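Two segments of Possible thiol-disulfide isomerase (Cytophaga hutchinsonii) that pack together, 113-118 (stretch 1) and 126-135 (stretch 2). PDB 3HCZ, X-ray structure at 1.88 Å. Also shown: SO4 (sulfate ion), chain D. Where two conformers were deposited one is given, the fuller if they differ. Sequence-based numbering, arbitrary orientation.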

# COMPACT_ATOMS: atom_id res chain seq x y z
N PRO A 113 5.18 3.62 -8.73
CA PRO A 113 4.62 2.94 -7.56
C PRO A 113 3.76 1.78 -8.05
O PRO A 113 3.48 1.70 -9.27
CB PRO A 113 3.76 4.02 -6.92
CG PRO A 113 3.32 4.93 -8.05
CD PRO A 113 4.30 4.71 -9.21
N VAL A 114 3.38 0.90 -7.13
CA VAL A 114 2.58 -0.28 -7.46
C VAL A 114 1.50 -0.42 -6.38
O VAL A 114 1.81 -0.34 -5.20
CB VAL A 114 3.39 -1.57 -7.43
CG1 VAL A 114 2.47 -2.76 -7.85
CG2 VAL A 114 4.61 -1.51 -8.37
N LEU A 115 0.26 -0.70 -6.79
CA LEU A 115 -0.87 -0.72 -5.84
C LEU A 115 -1.66 -2.05 -5.91
O LEU A 115 -2.01 -2.54 -7.02
CB LEU A 115 -1.81 0.47 -6.19
CG LEU A 115 -3.01 0.76 -5.29
CD1 LEU A 115 -3.38 2.20 -5.47
CD2 LEU A 115 -4.19 -0.15 -5.67
N TYR A 116 -1.90 -2.65 -4.75
CA TYR A 116 -2.81 -3.81 -4.63
C TYR A 116 -3.95 -3.44 -3.72
O TYR A 116 -3.75 -2.66 -2.80
CB TYR A 116 -2.09 -5.02 -4.03
CG TYR A 116 -1.01 -5.58 -4.93
CD1 TYR A 116 -1.29 -6.64 -5.80
CD2 TYR A 116 0.30 -5.04 -4.93
CE1 TYR A 116 -0.29 -7.17 -6.63
CE2 TYR A 116 1.30 -5.56 -5.79
CZ TYR A 116 1.00 -6.62 -6.62
OH TYR A 116 1.93 -7.17 -7.50
N VAL A 117 -5.14 -3.99 -3.94
CA VAL A 117 -6.22 -3.80 -2.99
C VAL A 117 -6.42 -5.17 -2.34
O VAL A 117 -6.54 -6.20 -3.02
CB VAL A 117 -7.54 -3.32 -3.68
CG1 VAL A 117 -8.64 -3.10 -2.64
CG2 VAL A 117 -7.26 -2.00 -4.48
N LEU A 118 -6.47 -5.17 -1.01
CA LEU A 118 -6.69 -6.41 -0.26
C LEU A 118 -7.99 -6.29 0.52
O LEU A 118 -8.33 -5.20 1.00
CB LEU A 118 -5.56 -6.61 0.79
CG LEU A 118 -4.13 -6.40 0.28
CD1 LEU A 118 -3.03 -6.52 1.36
CD2 LEU A 118 -3.82 -7.36 -0.93
N ALA A 126 -7.63 -6.83 -6.07
CA ALA A 126 -7.25 -6.04 -7.23
C ALA A 126 -5.71 -5.98 -7.31
O ALA A 126 -5.02 -5.85 -6.29
CB ALA A 126 -7.88 -4.64 -7.20
N LYS A 127 -5.16 -6.14 -8.51
CA LYS A 127 -3.69 -6.18 -8.69
C LYS A 127 -3.21 -5.06 -9.60
O LYS A 127 -3.61 -5.00 -10.74
CB LYS A 127 -3.24 -7.48 -9.41
CG LYS A 127 -3.62 -8.79 -8.74
CD LYS A 127 -2.82 -9.96 -9.42
CE LYS A 127 -3.62 -10.61 -10.51
NZ LYS A 127 -3.03 -11.92 -10.98
N ARG A 128 -2.35 -4.18 -9.08
CA ARG A 128 -1.61 -3.23 -9.91
C ARG A 128 -2.53 -2.32 -10.72
O ARG A 128 -2.30 -2.08 -11.93
CB ARG A 128 -0.63 -3.97 -10.83
CG ARG A 128 0.51 -4.65 -10.07
CD ARG A 128 1.58 -5.15 -11.04
NE ARG A 128 2.72 -5.72 -10.33
CZ ARG A 128 3.94 -5.20 -10.30
NH1 ARG A 128 4.22 -4.08 -10.93
NH2 ARG A 128 4.88 -5.81 -9.63
N ILE A 129 -3.58 -1.83 -10.08
CA ILE A 129 -4.52 -0.91 -10.72
C ILE A 129 -4.14 0.52 -10.34
O ILE A 129 -3.39 0.74 -9.39
CB ILE A 129 -5.99 -1.25 -10.36
CG1 ILE A 129 -6.20 -1.14 -8.85
CG2 ILE A 129 -6.33 -2.68 -10.82
CD1 ILE A 129 -7.69 -1.12 -8.48
N GLY A 130 -4.62 1.51 -11.08
CA GLY A 130 -4.19 2.88 -10.76
C GLY A 130 -5.09 3.42 -9.68
O GLY A 130 -6.27 3.05 -9.61
N TYR A 131 -4.59 4.35 -8.87
CA TYR A 131 -5.45 4.98 -7.84
C TYR A 131 -6.74 5.58 -8.45
O TYR A 131 -7.78 5.62 -7.81
CB TYR A 131 -4.67 6.06 -7.04
CG TYR A 131 -4.65 7.40 -7.77
CD1 TYR A 131 -5.70 8.30 -7.64
CD2 TYR A 131 -3.62 7.71 -8.64
CE1 TYR A 131 -5.72 9.47 -8.33
CE2 TYR A 131 -3.61 8.91 -9.33
CZ TYR A 131 -4.67 9.78 -9.17
OH TYR A 131 -4.68 10.96 -9.86
N GLU A 132 -6.68 6.02 -9.72
CA GLU A 132 -7.81 6.70 -10.31
C GLU A 132 -8.94 5.72 -10.62
O GLU A 132 -10.05 6.15 -10.90
CB GLU A 132 -7.42 7.54 -11.54
CG GLU A 132 -7.14 6.75 -12.78
CD GLU A 132 -5.70 6.25 -12.86
OE1 GLU A 132 -4.99 6.17 -11.82
OE2 GLU A 132 -5.28 5.92 -14.00
N ASN A 133 -8.65 4.42 -10.55
CA ASN A 133 -9.68 3.39 -10.76
C ASN A 133 -10.23 2.75 -9.48
O ASN A 133 -11.11 1.91 -9.53
CB ASN A 133 -9.16 2.32 -11.74
CG ASN A 133 -8.92 2.89 -13.13
OD1 ASN A 133 -7.87 2.69 -13.72
ND2 ASN A 133 -9.88 3.65 -13.62
N LEU A 134 -9.74 3.20 -8.33
CA LEU A 134 -10.18 2.66 -7.04
C LEU A 134 -11.68 2.78 -6.71
O LEU A 134 -12.29 1.81 -6.22
CB LEU A 134 -9.38 3.29 -5.90
CG LEU A 134 -7.99 2.77 -5.60
CD1 LEU A 134 -7.40 3.73 -4.60
CD2 LEU A 134 -8.08 1.36 -5.01
N ASP A 135 -12.28 3.96 -6.95
CA ASP A 135 -13.67 4.17 -6.57
C ASP A 135 -14.52 3.20 -7.34
O ASP A 135 -15.37 2.50 -6.76
CB ASP A 135 -14.14 5.61 -6.89
CG ASP A 135 -13.79 6.59 -5.79
OD1 ASP A 135 -13.46 6.18 -4.66
OD2 ASP A 135 -13.87 7.81 -6.07
S SO4 D . 1.96 -4.59 -14.92
O1 SO4 D . 0.71 -5.40 -14.79
O2 SO4 D . 1.90 -3.53 -15.91
O3 SO4 D . 2.11 -3.99 -13.60
O4 SO4 D . 3.14 -5.38 -15.25
O HOH W 1 -0.31 -0.10 -9.54

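Stretch 2 begins as a strand and ends in a helix, and both ends serve the strand 114-118 of stretch 1. At Ala126 the two backbones run antiparallel in a hydrogen-bonded pair with Val117. Val117 N gives a well-aligned bond to Ala126 O at 3.0 Å, while the return bond, from Ala126 N to Val117 O at 3.3 Å, is weak. The side chains of this pair lie on the same face of the sheet: Ala126 bonds through its backbone, and its methyl adds an apolar contact, Ala126 CB to Val117 CB at 3.8 Å. Ala126 O also receives a CA-H...O contact from Tyr116 CA at 3.4 Å.

Lys127 pairs with Tyr116 as the non-hydrogen-bonded step of the ladder, so no amide bond joins them, and their closest contact sets the tyrosine ring against the lysine backbone. Both project to the face opposite Val117 and Ala126. The tyrosine ring leans over the neighbouring strand, bringing Tyr116 CD1 to 3.8 Å from Lys127 CA, while the lysine amine finds its hydrogen bond elsewhere in the structure.

At Arg128 the strand gives way to a turn, with phi and psi both positive (59/43). Its amide still reaches Leu115 O, at 2.7 Å from Arg128 N, but the 124° angle at the hydrogen makes the bond weak despite its short length. The side chain then runs back along stretch 1: Arg128 CG packs on Val114 CG1 at 3.5 Å, which also lies over one face of the guanidinium, and Arg128 NE donates to Tyr116 OH at 3.3 Å. A sulfate, probably from the crystallisation liquor, takes a weak bond from Arg128 NH1 to its O3 at 3.4 Å.

Beyond the ladder, a water bridges the two backbones: it accepts from Leu115 N at 2.9 Å and donates to Ile129 O at 3.2 Å. Ile129 turns its side-chain end toward stretch 1, placing CG1 3.9 Å from Leu115 CD2 and CD1 4.1 Å from Val117 CG2.

Two backbone bonds tighten the chain here: Asn133 N to Gly130 O at 2.9 Å and Leu134 N to Tyr131 O at 3.2 Å. Tyr131 offers only its base, CB lying 4.4 Å from Leu115 CD1, as its ring leads away.

Leu134 rejoins the apolar cluster, where its CD2 sits 3.5 Å from Val117 CG2 and 4.2 Å from Leu115 CD2. Backbone bonds join the paired strands, aliphatics of both stretches pack on one side, and Arg128 packs against Val114 and bonds to Tyr116.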